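Local coordinates for protein transcriptional regulator, LYSR family (Neisseria meningitidis, PDB 4AB5) that probably regulates transcription of methionine-biosynthesis genes as a MetR-like LysR-family factor, the part described being its regulatory domain without the DNA-binding region, at residues G84-W98 with K167-G179. Residues are numbered along the deposited sequence; the frame is centred on the assembly and turned at random.
Sequences GICAPDHPLAAKNVW and KGYVVHRQITADG
Leu92 CB lies over one face of the Trp98 indole and Arg173 CB over the opposite face, each displaced toward the rim, with Ile85 O and Cys86 SG at the ring's edge. Arg173 CB makes a CH-pi contact, 3.7 Å from the centroid of the Trp98 five-membered ring. The setting is the mixed sheet of a LysR regulatory domain, whose fold belongs to the periplasmic-binding-protein class. Here 171-175 pairs antiparallel with 84-86 and, farther along, parallel with the short strand 97-98, so that both ends of one loop are stitched to a single strand. From the ring the Arg173 chain bends at its second torsion (chi2 -67°) and carries its guanidinium, 56° from the indole plane, to the carbonyl of Ala93 in the 3-10 turn 91-94. Val171 CG2 rests on one face of that guanidinium; Ala93 O and Lys95 O lie at its edge. Arg173 NE and NH2 both donate to the single atom Ala93 O, which lies in the guanidinium plane; the shorter, straighter bond, from Arg173 NH2 to Ala93 O at 2.8 Å, is directed at a lone pair in the carbonyl plane. NH1 turns back to His172 O, so three nitrogens fix the group's rotation. Trp98 NE1 in turn donates to Leu92 O, which also receives Lys95 N from the other face of its carbonyl plane. Gly84 and Arg173 exchange two backbone bonds of equal length, whereas the Cys86 N to Val171 O bond is weak at 3.3 Å. On the sheet side opposite Arg173, Ile85 CG2 meets Val170 CG2, and both residues pack on Val147 of helix 140-148. Val171 CG2 touches Cys86 SG (3.6 Å) and Ala93 CB, while CG1 leans on Pro88. The parallel end is closed by Trp98 N to Gln174 O, nearly straight at 173°, and by Thr176 N to Trp98 O at 2.7 Å.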
ATOM      1  N   GLY B  84      -8.504   2.261 -18.147  1.00 39.02           N
ATOM      2  CA  GLY B  84      -9.728   2.217 -17.369  1.00 37.45           C
ATOM      3  C   GLY B  84     -10.007   0.773 -17.009  1.00 40.16           C
ATOM      4  O   GLY B  84      -9.834  -0.116 -17.845  1.00 38.91           O
ATOM      5  N   ILE B  85     -10.375   0.515 -15.747  1.00 36.32           N
ATOM      6  CA  ILE B  85     -10.706  -0.833 -15.288  1.00 34.88           C
ATOM      7  C   ILE B  85     -12.118  -0.920 -14.767  1.00 34.67           C
ATOM      8  O   ILE B  85     -12.578  -0.020 -14.059  1.00 32.75           O
ATOM      9  CB  ILE B  85      -9.666  -1.467 -14.315  1.00 38.20           C
ATOM     10  CG1 ILE B  85      -9.468  -0.636 -13.014  1.00 38.66           C
ATOM     11  CG2 ILE B  85      -8.344  -1.734 -15.035  1.00 39.26           C
ATOM     12  CD1 ILE B  85      -8.964  -1.426 -11.785  1.00 41.67           C
ATOM     13  N   CYS B  86     -12.811  -1.993 -15.145  1.00 30.96           N
ATOM     14  CA  CYS B  86     -14.168  -2.321 -14.700  1.00 30.65           C
ATOM     15  C   CYS B  86     -14.264  -3.842 -14.521  1.00 35.06           C
ATOM     16  O   CYS B  86     -13.372  -4.564 -14.961  1.00 35.15           O
ATOM     17  CB  CYS B  86     -15.230  -1.782 -15.659  1.00 31.71           C
ATOM     18  SG  CYS B  86     -15.318  -2.648 -17.248  1.00 36.50           S
ATOM     19  N   ALA B  87     -15.317  -4.331 -13.862  1.00 32.60           N
ATOM     20  CA  ALA B  87     -15.523  -5.766 -13.671  1.00 32.47           C
ATOM     21  C   ALA B  87     -15.901  -6.375 -15.032  1.00 38.57           C
ATOM     22  O   ALA B  87     -16.480  -5.657 -15.854  1.00 38.35           O
ATOM     23  CB  ALA B  87     -16.635  -6.009 -12.663  1.00 32.51           C
ATOM     24  N   PRO B  88     -15.585  -7.665 -15.319  1.00 36.09           N
ATOM     25  CA  PRO B  88     -15.944  -8.236 -16.635  1.00 37.10           C
ATOM     26  C   PRO B  88     -17.432  -8.144 -17.017  1.00 43.05           C
ATOM     27  O   PRO B  88     -17.744  -8.061 -18.198  1.00 43.08           O
ATOM     28  CB  PRO B  88     -15.472  -9.688 -16.523  1.00 38.52           C
ATOM     29  CG  PRO B  88     -14.400  -9.655 -15.491  1.00 41.79           C
ATOM     30  CD  PRO B  88     -14.881  -8.662 -14.486  1.00 36.78           C
ATOM     31  N   ASP B  89     -18.331  -8.119 -15.999  1.00 41.30           N
ATOM     32  CA  ASP B  89     -19.799  -8.032 -16.075  1.00 41.63           C
ATOM     33  C   ASP B  89     -20.291  -6.632 -16.424  1.00 43.74           C
ATOM     34  O   ASP B  89     -21.239  -6.503 -17.198  1.00 45.38           O
ATOM     35  CB  ASP B  89     -20.433  -8.432 -14.720  1.00 43.89           C
ATOM     36  CG  ASP B  89     -20.609  -9.913 -14.465  1.00 67.94           C
ATOM     37  OD1 ASP B  89     -20.543 -10.704 -15.441  1.00 70.91           O
ATOM     38  OD2 ASP B  89     -20.867 -10.285 -13.299  1.00 79.69           O
ATOM     39  N   HIS B  90     -19.709  -5.599 -15.780  1.00 36.90           N
ATOM     40  CA  HIS B  90     -20.014  -4.168 -15.928  1.00 35.61           C
ATOM     41  C   HIS B  90     -20.405  -3.741 -17.361  1.00 40.40           C
ATOM     42  O   HIS B  90     -19.721  -4.133 -18.305  1.00 39.72           O
ATOM     43  CB  HIS B  90     -18.817  -3.312 -15.421  1.00 35.04           C
ATOM     44  CG  HIS B  90     -19.156  -1.875 -15.144  1.00 37.70           C
ATOM     45  ND1 HIS B  90     -19.284  -1.400 -13.847  1.00 38.56           N
ATOM     46  CD2 HIS B  90     -19.398  -0.856 -16.002  1.00 38.56           C
ATOM     47  CE1 HIS B  90     -19.607  -0.120 -13.963  1.00 37.27           C
ATOM     48  NE2 HIS B  90     -19.694   0.247 -15.240  1.00 38.00           N
ATOM     49  N   PRO B  91     -21.468  -2.903 -17.524  1.00 38.04           N
ATOM     50  CA  PRO B  91     -21.856  -2.426 -18.865  1.00 39.07           C
ATOM     51  C   PRO B  91     -20.744  -1.777 -19.698  1.00 43.24           C
ATOM     52  O   PRO B  91     -20.741  -1.927 -20.920  1.00 43.33           O
ATOM     53  CB  PRO B  91     -22.969  -1.420 -18.561  1.00 41.23           C
ATOM     54  CG  PRO B  91     -23.566  -1.918 -17.290  1.00 44.79           C
ATOM     55  CD  PRO B  91     -22.395  -2.383 -16.496  1.00 39.45           C
ATOM     56  N   LEU B  92     -19.792  -1.082 -19.043  1.00 39.16           N
ATOM     57  CA  LEU B  92     -18.672  -0.414 -19.719  1.00 39.06           C
ATOM     58  C   LEU B  92     -17.688  -1.352 -20.416  1.00 43.25           C
ATOM     59  O   LEU B  92     -16.924  -0.893 -21.270  1.00 44.06           O
ATOM     60  CB  LEU B  92     -17.935   0.568 -18.800  1.00 38.36           C
ATOM     61  CG  LEU B  92     -18.656   1.866 -18.440  1.00 42.73           C
ATOM     62  CD1 LEU B  92     -17.931   2.570 -17.317  1.00 42.44           C
ATOM     63  CD2 LEU B  92     -18.790   2.794 -19.650  1.00 44.78           C
ATOM     64  N   ALA B  93     -17.732  -2.660 -20.103  1.00 39.48           N
ATOM     65  CA  ALA B  93     -16.882  -3.660 -20.753  1.00 40.27           C
ATOM     66  C   ALA B  93     -17.297  -3.822 -22.224  1.00 48.71           C
ATOM     67  O   ALA B  93     -16.492  -4.265 -23.041  1.00 50.89           O
ATOM     68  CB  ALA B  93     -16.968  -4.993 -20.022  1.00 40.03           C
ATOM     69  N   ALA B  94     -18.537  -3.416 -22.561  1.00 45.77           N
ATOM     70  CA  ALA B  94     -19.090  -3.444 -23.913  1.00 47.25           C
ATOM     71  C   ALA B  94     -18.448  -2.393 -24.834  1.00 52.44           C
ATOM     72  O   ALA B  94     -18.483  -2.557 -26.054  1.00 54.06           O
ATOM     73  CB  ALA B  94     -20.594  -3.236 -23.858  1.00 48.20           C
ATOM     74  N   LYS B  95     -17.891  -1.309 -24.254  1.00 47.53           N
ATOM     75  CA  LYS B  95     -17.228  -0.235 -24.992  1.00 47.94           C
ATOM     76  C   LYS B  95     -15.722  -0.477 -25.013  1.00 52.57           C
ATOM     77  O   LYS B  95     -15.126  -0.695 -23.958  1.00 51.48           O
ATOM     78  CB  LYS B  95     -17.515   1.135 -24.354  1.00 49.81           C
ATOM     79  CG  LYS B  95     -18.957   1.609 -24.472  1.00 59.65           C
ATOM     80  CD  LYS B  95     -19.106   3.108 -24.183  1.00 70.31           C
ATOM     81  CE  LYS B  95     -18.945   3.960 -25.423  1.00 82.32           C
ATOM     82  NZ  LYS B  95     -19.271   5.387 -25.174  1.00 86.85           N
ATOM     83  N   ASN B  96     -15.105  -0.427 -26.206  1.00 50.51           N
ATOM     84  CA  ASN B  96     -13.651  -0.588 -26.358  1.00 50.55           C
ATOM     85  C   ASN B  96     -12.924   0.657 -25.859  1.00 53.34           C
ATOM     86  O   ASN B  96     -11.860   0.549 -25.256  1.00 53.53           O
ATOM     87  CB  ASN B  96     -13.271  -0.860 -27.818  1.00 54.57           C
ATOM     88  CG  ASN B  96     -13.319  -2.315 -28.258  1.00 84.16           C
ATOM     89  OD1 ASN B  96     -13.269  -2.615 -29.454  1.00 84.93           O
ATOM     90  ND2 ASN B  96     -13.378  -3.255 -27.322  1.00 71.55           N
ATOM     91  N   VAL B  97     -13.511   1.836 -26.106  1.00 48.63           N
ATOM     92  CA  VAL B  97     -12.967   3.133 -25.710  1.00 47.57           C
ATOM     93  C   VAL B  97     -13.984   3.856 -24.805  1.00 49.26           C
ATOM     94  O   VAL B  97     -15.162   3.938 -25.156  1.00 50.39           O
ATOM     95  CB  VAL B  97     -12.587   3.984 -26.959  1.00 52.28           C
ATOM     96  CG1 VAL B  97     -12.076   5.362 -26.561  1.00 51.97           C
ATOM     97  CG2 VAL B  97     -11.560   3.268 -27.831  1.00 52.65           C
ATOM     98  N   TRP B  98     -13.526   4.393 -23.659  1.00 41.96           N
ATOM     99  CA  TRP B  98     -14.377   5.152 -22.744  1.00 40.05           C
ATOM    100  C   TRP B  98     -14.183   6.646 -22.967  1.00 45.54           C
ATOM    101  O   TRP B  98     -13.063   7.152 -22.834  1.00 46.58           O
ATOM    102  CB  TRP B  98     -14.084   4.803 -21.276  1.00 36.72           C
ATOM    103  CG  TRP B  98     -14.325   3.372 -20.887  1.00 36.25           C
ATOM    104  CD1 TRP B  98     -14.909   2.397 -21.643  1.00 39.33           C
ATOM    105  CD2 TRP B  98     -14.016   2.768 -19.623  1.00 34.57           C
ATOM    106  NE1 TRP B  98     -14.973   1.221 -20.934  1.00 37.54           N
ATOM    107  CE2 TRP B  98     -14.445   1.424 -19.686  1.00 37.93           C
ATOM    108  CE3 TRP B  98     -13.430   3.238 -18.434  1.00 34.87           C
ATOM    109  CZ2 TRP B  98     -14.267   0.530 -18.621  1.00 35.91           C
ATOM    110  CZ3 TRP B  98     -13.290   2.360 -17.367  1.00 35.00           C
ATOM    111  CH2 TRP B  98     -13.699   1.025 -17.468  1.00 35.05           C
ATOM    112  N   LYS B 167      -5.862 -12.961 -13.451  1.00 49.92           N
ATOM    113  CA  LYS B 167      -6.692 -13.538 -12.390  1.00 47.85           C
ATOM    114  C   LYS B 167      -8.205 -13.395 -12.666  1.00 50.04           C
ATOM    115  O   LYS B 167      -9.020 -13.951 -11.927  1.00 50.33           O
ATOM    116  CB  LYS B 167      -6.301 -12.951 -11.018  1.00 48.99           C
ATOM    117  CG  LYS B 167      -4.796 -13.000 -10.736  1.00 60.09           C
ATOM    118  CD  LYS B 167      -4.454 -12.800  -9.273  1.00 65.11           C
ATOM    119  CE  LYS B 167      -2.976 -12.563  -9.065  1.00 72.65           C
ATOM    120  NZ  LYS B 167      -2.600 -11.140  -9.276  1.00 77.80           N
ATOM    121  N   GLY B 168      -8.555 -12.662 -13.723  1.00 44.58           N
ATOM    122  CA  GLY B 168      -9.933 -12.440 -14.149  1.00 43.68           C
ATOM    123  C   GLY B 168     -10.742 -11.448 -13.330  1.00 45.57           C
ATOM    124  O   GLY B 168     -11.958 -11.331 -13.530  1.00 44.75           O
ATOM    125  N   TYR B 169     -10.080 -10.710 -12.419  1.00 40.32           N
ATOM    126  CA  TYR B 169     -10.736  -9.728 -11.553  1.00 38.68           C
ATOM    127  C   TYR B 169     -11.366  -8.578 -12.346  1.00 40.58           C
ATOM    128  O   TYR B 169     -12.509  -8.203 -12.100  1.00 39.43           O
ATOM    129  CB  TYR B 169      -9.741  -9.141 -10.515  1.00 39.10           C
ATOM    130  CG  TYR B 169      -9.078 -10.129  -9.578  1.00 39.59           C
ATOM    131  CD1 TYR B 169      -9.743 -11.276  -9.155  1.00 41.35           C
ATOM    132  CD2 TYR B 169      -7.825  -9.869  -9.034  1.00 39.83           C
ATOM    133  CE1 TYR B 169      -9.153 -12.170  -8.269  1.00 42.37           C
ATOM    134  CE2 TYR B 169      -7.230 -10.749  -8.136  1.00 40.42           C
ATOM    135  CZ  TYR B 169      -7.899 -11.897  -7.750  1.00 47.57           C
ATOM    136  OH  TYR B 169      -7.321 -12.781  -6.868  1.00 46.69           O
ATOM    137  N   VAL B 170     -10.596  -7.998 -13.271  1.00 35.84           N
ATOM    138  CA  VAL B 170     -11.006  -6.835 -14.051  1.00 34.43           C
ATOM    139  C   VAL B 170     -10.689  -7.014 -15.539  1.00 37.18           C
ATOM    140  O   VAL B 170      -9.983  -7.949 -15.930  1.00 36.53           O
ATOM    141  CB  VAL B 170     -10.337  -5.529 -13.493  1.00 37.21           C
ATOM    142  CG1 VAL B 170     -10.827  -5.186 -12.089  1.00 36.11           C
ATOM    143  CG2 VAL B 170      -8.803  -5.603 -13.532  1.00 36.76           C
ATOM    144  N   VAL B 171     -11.213  -6.093 -16.358  1.00 32.37           N
ATOM    145  CA  VAL B 171     -10.935  -5.979 -17.788  1.00 31.44           C
ATOM    146  C   VAL B 171     -10.417  -4.562 -17.964  1.00 35.31           C
ATOM    147  O   VAL B 171     -10.736  -3.697 -17.140  1.00 33.90           O
ATOM    148  CB  VAL B 171     -12.130  -6.319 -18.726  1.00 34.36           C
ATOM    149  CG1 VAL B 171     -12.539  -7.784 -18.603  1.00 33.71           C
ATOM    150  CG2 VAL B 171     -13.326  -5.404 -18.500  1.00 33.61           C
ATOM    151  N   HIS B 172      -9.577  -4.326 -18.970  1.00 33.02           N
ATOM    152  CA  HIS B 172      -9.049  -2.983 -19.177  1.00 33.09           C
ATOM    153  C   HIS B 172      -9.537  -2.395 -20.474  1.00 36.70           C
ATOM    154  O   HIS B 172      -9.743  -3.130 -21.450  1.00 36.71           O
ATOM    155  CB  HIS B 172      -7.518  -2.911 -19.012  1.00 34.29           C
ATOM    156  CG  HIS B 172      -6.739  -3.437 -20.173  1.00 39.15           C
ATOM    157  ND1 HIS B 172      -6.068  -2.580 -21.036  1.00 42.25           N
ATOM    158  CD2 HIS B 172      -6.527  -4.714 -20.569  1.00 40.87           C
ATOM    159  CE1 HIS B 172      -5.485  -3.364 -21.930  1.00 42.42           C
ATOM    160  NE2 HIS B 172      -5.723  -4.656 -21.681  1.00 42.11           N
ATOM    161  N   ARG B 173      -9.784  -1.073 -20.466  1.00 32.89           N
ATOM    162  CA  ARG B 173     -10.285  -0.340 -21.628  1.00 33.23           C
ATOM    163  C   ARG B 173      -9.549   0.972 -21.815  1.00 37.20           C
ATOM    164  O   ARG B 173      -9.078   1.573 -20.846  1.00 35.45           O
ATOM    165  CB  ARG B 173     -11.807  -0.084 -21.528  1.00 30.87           C
ATOM    166  CG  ARG B 173     -12.684  -1.336 -21.430  1.00 35.32           C
ATOM    167  CD  ARG B 173     -12.652  -2.148 -22.702  1.00 37.56           C
ATOM    168  NE  ARG B 173     -13.567  -3.283 -22.674  1.00 39.96           N
ATOM    169  CZ  ARG B 173     -13.206  -4.530 -22.395  1.00 48.33           C
ATOM    170  NH1 ARG B 173     -11.949  -4.809 -22.074  1.00 33.99           N
ATOM    171  NH2 ARG B 173     -14.099  -5.509 -22.431  1.00 33.12           N
ATOM    172  N   GLN B 174      -9.483   1.426 -23.076  1.00 35.18           N
ATOM    173  CA  GLN B 174      -8.835   2.671 -23.451  1.00 35.14           C
ATOM    174  C   GLN B 174      -9.649   3.871 -22.964  1.00 40.77           C
ATOM    175  O   GLN B 174     -10.858   3.923 -23.183  1.00 40.52           O
ATOM    176  CB  GLN B 174      -8.635   2.711 -24.966  1.00 37.22           C
ATOM    177  CG  GLN B 174      -7.901   3.944 -25.448  1.00 45.41           C
ATOM    178  CD  GLN B 174      -7.469   3.805 -26.871  1.00 65.02           C
ATOM    179  OE1 GLN B 174      -8.269   3.797 -27.804  1.00 62.83           O
ATOM    180  NE2 GLN B 174      -6.177   3.721 -27.055  1.00 59.51           N
ATOM    181  N   ILE B 175      -8.984   4.823 -22.296  1.00 38.74           N
ATOM    182  CA  ILE B 175      -9.618   6.049 -21.816  1.00 38.69           C
ATOM    183  C   ILE B 175      -9.406   7.091 -22.908  1.00 45.13           C
ATOM    184  O   ILE B 175      -8.273   7.547 -23.085  1.00 44.49           O
ATOM    185  CB  ILE B 175      -9.042   6.530 -20.451  1.00 40.11           C
ATOM    186  CG1 ILE B 175      -9.383   5.550 -19.322  1.00 38.56           C
ATOM    187  CG2 ILE B 175      -9.522   7.963 -20.117  1.00 40.05           C
ATOM    188  CD1 ILE B 175      -8.558   5.748 -18.058  1.00 42.38           C
ATOM    189  N   THR B 176     -10.486   7.459 -23.646  1.00 43.97           N
ATOM    190  CA  THR B 176     -10.446   8.478 -24.709  1.00 46.21           C
ATOM    191  C   THR B 176      -9.892   7.934 -26.045  1.00 53.50           C
ATOM    192  O   THR B 176      -9.095   6.989 -26.044  1.00 53.58           O
ATOM    193  CB  THR B 176      -9.846   9.804 -24.139  1.00 47.75           C
ATOM    194  OG1 THR B 176     -10.900  10.656 -23.703  1.00 44.97           O
ATOM    195  CG2 THR B 176      -8.865  10.512 -25.066  1.00 44.59           C
ATOM    196  N   ALA B 177     -10.358   8.497 -27.176  1.00 51.91           N
ATOM    197  CA  ALA B 177      -9.922   8.110 -28.523  1.00 53.82           C
ATOM    198  C   ALA B 177      -8.394   8.275 -28.707  1.00 60.59           C
ATOM    199  O   ALA B 177      -7.755   7.443 -29.362  1.00 60.93           O
ATOM    200  CB  ALA B 177     -10.672   8.922 -29.566  1.00 56.25           C
ATOM    201  N   ASP B 178      -7.819   9.330 -28.087  1.00 57.87           N
ATOM    202  CA  ASP B 178      -6.390   9.646 -28.087  1.00 58.06           C
ATOM    203  C   ASP B 178      -5.619   8.847 -27.022  1.00 59.55           C
ATOM    204  O   ASP B 178      -4.392   8.781 -27.072  1.00 60.07           O
ATOM    205  CB  ASP B 178      -6.192  11.154 -27.840  1.00 61.00           C
ATOM    206  CG  ASP B 178      -6.776  12.080 -28.899  1.00 75.76           C
ATOM    207  OD1 ASP B 178      -7.186  11.579 -29.974  1.00 77.99           O
ATOM    208  OD2 ASP B 178      -6.800  13.310 -28.662  1.00 81.23           O
ATOM    209  N   GLY B 179      -6.346   8.262 -26.069  1.00 53.58           N
ATOM    210  CA  GLY B 179      -5.773   7.523 -24.952  1.00 50.95           C
ATOM    211  C   GLY B 179      -5.347   8.455 -23.831  1.00 53.02           C
ATOM    212  O   GLY B 179      -5.434   9.682 -23.972  1.00 53.77           O
TER